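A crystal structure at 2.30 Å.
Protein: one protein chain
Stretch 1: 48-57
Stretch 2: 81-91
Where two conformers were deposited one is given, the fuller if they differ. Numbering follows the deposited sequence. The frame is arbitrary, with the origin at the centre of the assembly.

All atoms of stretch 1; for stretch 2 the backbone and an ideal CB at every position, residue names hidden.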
# COMPACT_ATOMS: atom_id res chain seq x y z
N ALA A 48 -6.61 -1.45 3.65
CA ALA A 48 -7.21 -2.71 4.11
C ALA A 48 -8.21 -3.29 3.09
O ALA A 48 -8.04 -4.42 2.61
CB ALA A 48 -7.89 -2.54 5.48
N LEU A 49 -9.24 -2.52 2.75
CA LEU A 49 -10.30 -3.03 1.88
C LEU A 49 -9.77 -3.32 0.48
O LEU A 49 -10.20 -4.28 -0.17
CB LEU A 49 -11.49 -2.08 1.82
CG LEU A 49 -12.72 -2.60 1.06
CD1 LEU A 49 -13.18 -4.00 1.55
CD2 LEU A 49 -13.84 -1.60 1.15
N THR A 50 -8.82 -2.51 0.03
CA THR A 50 -8.19 -2.72 -1.27
C THR A 50 -7.43 -4.05 -1.36
O THR A 50 -7.56 -4.79 -2.34
CB THR A 50 -7.24 -1.58 -1.61
OG1 THR A 50 -8.02 -0.39 -1.80
CG2 THR A 50 -6.49 -1.91 -2.87
N GLY A 51 -6.65 -4.35 -0.32
CA GLY A 51 -6.00 -5.64 -0.21
C GLY A 51 -6.97 -6.83 -0.25
O GLY A 51 -6.75 -7.76 -1.03
N ARG A 52 -8.02 -6.79 0.57
CA ARG A 52 -9.00 -7.88 0.64
C ARG A 52 -9.59 -8.15 -0.74
O ARG A 52 -9.73 -9.29 -1.16
CB ARG A 52 -10.17 -7.53 1.58
CG ARG A 52 -9.94 -7.81 3.06
CD ARG A 52 -11.26 -7.65 3.85
NE ARG A 52 -12.14 -8.82 3.73
CZ ARG A 52 -13.27 -8.98 4.41
NH1 ARG A 52 -13.69 -8.05 5.26
NH2 ARG A 52 -14.00 -10.08 4.24
N ILE A 53 -9.95 -7.06 -1.42
CA ILE A 53 -10.54 -7.17 -2.75
C ILE A 53 -9.57 -7.79 -3.76
O ILE A 53 -9.94 -8.69 -4.50
CB ILE A 53 -11.07 -5.80 -3.24
CG1 ILE A 53 -12.31 -5.43 -2.42
CG2 ILE A 53 -11.42 -5.86 -4.74
CD1 ILE A 53 -12.67 -3.97 -2.47
N LEU A 54 -8.32 -7.32 -3.78
CA LEU A 54 -7.33 -7.88 -4.69
C LEU A 54 -7.13 -9.35 -4.39
O LEU A 54 -7.02 -10.18 -5.29
CB LEU A 54 -5.99 -7.16 -4.55
CG LEU A 54 -5.94 -5.72 -5.05
CD1 LEU A 54 -4.52 -5.16 -4.90
CD2 LEU A 54 -6.43 -5.62 -6.50
N ARG A 55 -7.10 -9.67 -3.11
CA ARG A 55 -6.84 -11.03 -2.70
C ARG A 55 -7.98 -11.97 -3.12
O ARG A 55 -7.76 -13.11 -3.56
CB ARG A 55 -6.67 -11.06 -1.19
CG ARG A 55 -6.59 -12.44 -0.61
CD ARG A 55 -6.18 -12.34 0.84
NE ARG A 55 -6.52 -13.56 1.55
CZ ARG A 55 -7.56 -13.68 2.36
NH1 ARG A 55 -8.37 -12.64 2.56
NH2 ARG A 55 -7.79 -14.84 2.96
N PHE A 56 -9.20 -11.47 -2.97
CA PHE A 56 -10.36 -12.23 -3.39
C PHE A 56 -10.28 -12.45 -4.90
O PHE A 56 -10.44 -13.57 -5.38
CB PHE A 56 -11.64 -11.48 -3.00
CG PHE A 56 -12.90 -12.06 -3.59
CD1 PHE A 56 -13.51 -11.46 -4.68
CD2 PHE A 56 -13.49 -13.19 -3.03
CE1 PHE A 56 -14.68 -11.99 -5.23
CE2 PHE A 56 -14.66 -13.72 -3.58
CZ PHE A 56 -15.25 -13.12 -4.67
N ALA A 57 -10.01 -11.37 -5.63
CA ALA A 57 -10.04 -11.40 -7.09
C ALA A 57 -8.91 -12.22 -7.66
O ALA A 57 -9.01 -12.71 -8.78
CB ALA A 57 -9.97 -9.97 -7.67
N UNK A 81 -21.34 -6.48 -8.00
CA UNK A 81 -22.02 -7.02 -6.81
C UNK A 81 -21.06 -7.67 -5.80
O UNK A 81 -21.18 -7.41 -4.59
CB UNK A 81 -23.07 -8.05 -7.24
N UNK A 82 -20.13 -8.50 -6.28
CA UNK A 82 -19.20 -9.15 -5.36
C UNK A 82 -18.33 -8.11 -4.64
O UNK A 82 -18.16 -8.17 -3.42
CB UNK A 82 -18.32 -10.15 -6.11
N UNK A 83 -17.81 -7.14 -5.38
CA UNK A 83 -16.96 -6.13 -4.76
C UNK A 83 -17.78 -5.32 -3.76
O UNK A 83 -17.28 -4.95 -2.68
CB UNK A 83 -16.34 -5.22 -5.82
N UNK A 84 -19.04 -5.06 -4.10
CA UNK A 84 -19.92 -4.33 -3.20
C UNK A 84 -20.09 -5.05 -1.86
O UNK A 84 -20.08 -4.42 -0.79
CB UNK A 84 -21.28 -4.12 -3.86
N UNK A 85 -20.22 -6.37 -1.90
CA UNK A 85 -20.27 -7.17 -0.67
C UNK A 85 -19.09 -6.87 0.27
O UNK A 85 -19.27 -6.78 1.48
CB UNK A 85 -20.28 -8.66 -1.02
N UNK A 86 -17.89 -6.74 -0.29
CA UNK A 86 -16.72 -6.46 0.54
C UNK A 86 -16.83 -5.07 1.15
O UNK A 86 -16.50 -4.85 2.33
CB UNK A 86 -15.43 -6.58 -0.28
N UNK A 87 -17.31 -4.12 0.34
CA UNK A 87 -17.56 -2.76 0.82
C UNK A 87 -18.61 -2.70 1.94
O UNK A 87 -18.42 -2.00 2.93
CB UNK A 87 -18.01 -1.88 -0.35
N UNK A 88 -19.70 -3.45 1.78
CA UNK A 88 -20.75 -3.47 2.81
C UNK A 88 -20.26 -4.21 4.04
O UNK A 88 -20.86 -4.09 5.11
CB UNK A 88 -22.03 -4.12 2.28
N UNK A 89 -19.19 -4.98 3.91
CA UNK A 89 -18.75 -5.78 5.06
C UNK A 89 -18.15 -4.89 6.15
O UNK A 89 -18.06 -5.31 7.30
CB UNK A 89 -17.73 -6.83 4.62
N UNK A 90 -17.75 -3.67 5.80
CA UNK A 90 -17.21 -2.76 6.81
C UNK A 90 -18.23 -2.50 7.92
O UNK A 90 -17.86 -2.23 9.06
CB UNK A 90 -16.79 -1.44 6.16
N UNK A 91 -19.52 -2.58 7.58
CA UNK A 91 -20.60 -2.52 8.58
C UNK A 91 -20.16 -3.21 9.87
O UNK A 91 -20.32 -2.66 10.96
CB UNK A 91 -21.88 -3.17 8.04

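The two helices run roughly antiparallel, with 144° between their N-to-C directions and axes 10.3 Å apart at closest approach. That separation leaves room for side chains between the backbones, and each CA-to-CB vector of stretch 2 can be tested against the surface formed by Leu49, Arg52, Ile53 and Phe56.

Position 81 is helical, and its ideal CB finds nothing of stretch 1 within 5.5 Å; stretch 1 sets no preference, and the residue is Pro81.

At 82 the vector points toward stretch 1 and the ideal CB lies 4.2 Å from Phe56 CE1. A small apolar group would suit, though a longer chain might pass beside the ring. The residue is Ala82, whose CB makes that 4.2 Å contact with Phe56 CE1.

Position 83 points sideways, with its ideal CB 5.1 Å from Ile53 CG2 and its CA 6.8 Å from the CA of Ile53. A modest aliphatic side chain could close the gap; valine, isoleucine or leucine are all plausible. Val83, with chi1 in t, brings CG1 to 4.1 Å from Ile53 CD1.

Positions 84 and 85 have no part of stretch 1 within 5.5 Å of their ideal CB atoms, and 84 points away. They are Arg84 and Gln85.

Position 86 is the most constrained. Its vector points toward stretch 1, and the ideal CB is 3.9 Å from Leu49 CD1 and 4.0 Å from Ile53 CG1. Beyond lies a hollow bordered by Arg52 and Phe56, suited to a large apolar or aromatic group. Phe86 (chi1 m) fills it as a knob among Leu49, Arg52, Ile53 and Phe56, and has 129 Å² covered. Its CZ reaches 3.5 Å from Phe56 CG; the rings are oblique, at 55° with centroids 4.8 Å apart. Arg52 NE approaches the ring edge, 3.8 Å from Phe86 CD1, while that carbon lies over one face of the guanidinium.

At 87 the ideal CB, directed sideways, is 4.4 Å from Leu49 CD2. A small side chain is enough for contact: Ala87 also places its CA 3.9 Å from Leu49 CD2.

Position 88 points away; it is Leu88.

At 89 the vector points toward stretch 1, and the ideal CB is 4.3 Å from Arg52 NH1, favouring a polar or acidic group. Ser89 OG comes within 3.4 Å of Arg52 NH1, but the angle is too poor for a hydrogen bond; OG instead donates to Phe86 O at 2.5 Å.

Position 90 points sideways and its ideal CB has no atom of stretch 1 within 5.5 Å, so contact would need a side chain that extends beyond CB; an aliphatic one would suit the nearby Leu49. Leu90 does this, with CD1 4.0 Å from Leu49 CD2.

Position 91 is out of reach; Ser91 OG donates to Leu88 O at 2.9 Å.

Stretch 2, residues 81-91: PAVRQFALSLS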
# COMPACT_ATOMS: atom_id res chain seq x y z
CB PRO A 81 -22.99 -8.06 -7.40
CG PRO A 81 -23.27 -7.55 -8.81
CD PRO A 81 -21.96 -6.93 -9.26
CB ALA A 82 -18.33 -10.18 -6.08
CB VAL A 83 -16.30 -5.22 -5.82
CG1 VAL A 83 -15.75 -3.95 -5.17
CG2 VAL A 83 -15.21 -6.01 -6.56
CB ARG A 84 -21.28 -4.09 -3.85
CG ARG A 84 -22.17 -3.16 -3.04
CD ARG A 84 -23.64 -3.34 -3.39
NE ARG A 84 -24.14 -2.24 -4.20
CZ ARG A 84 -24.38 -2.33 -5.50
NH1 ARG A 84 -24.16 -3.48 -6.14
NH2 ARG A 84 -24.84 -1.27 -6.15
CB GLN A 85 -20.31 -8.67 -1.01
CG GLN A 85 -21.61 -9.12 -1.65
CD GLN A 85 -22.77 -9.10 -0.67
OE1 GLN A 85 -22.65 -9.61 0.44
NE2 GLN A 85 -23.89 -8.51 -1.08
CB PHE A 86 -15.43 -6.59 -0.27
CG PHE A 86 -14.98 -8.01 -0.43
CD1 PHE A 86 -14.18 -8.60 0.54
CD2 PHE A 86 -15.39 -8.76 -1.52
CE1 PHE A 86 -13.77 -9.93 0.40
CE2 PHE A 86 -14.99 -10.09 -1.66
CZ PHE A 86 -14.19 -10.67 -0.69
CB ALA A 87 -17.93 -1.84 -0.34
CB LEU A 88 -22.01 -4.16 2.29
CG LEU A 88 -22.74 -3.52 1.12
CD1 LEU A 88 -23.74 -4.50 0.51
CD2 LEU A 88 -23.43 -2.23 1.54
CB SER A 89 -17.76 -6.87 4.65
OG SER A 89 -16.48 -6.32 4.39
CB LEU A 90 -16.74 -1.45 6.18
CG LEU A 90 -15.66 -1.55 5.10
CD1 LEU A 90 -15.42 -0.19 4.51
CD2 LEU A 90 -14.37 -2.16 5.64
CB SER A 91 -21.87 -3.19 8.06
OG SER A 91 -22.43 -2.50 6.96
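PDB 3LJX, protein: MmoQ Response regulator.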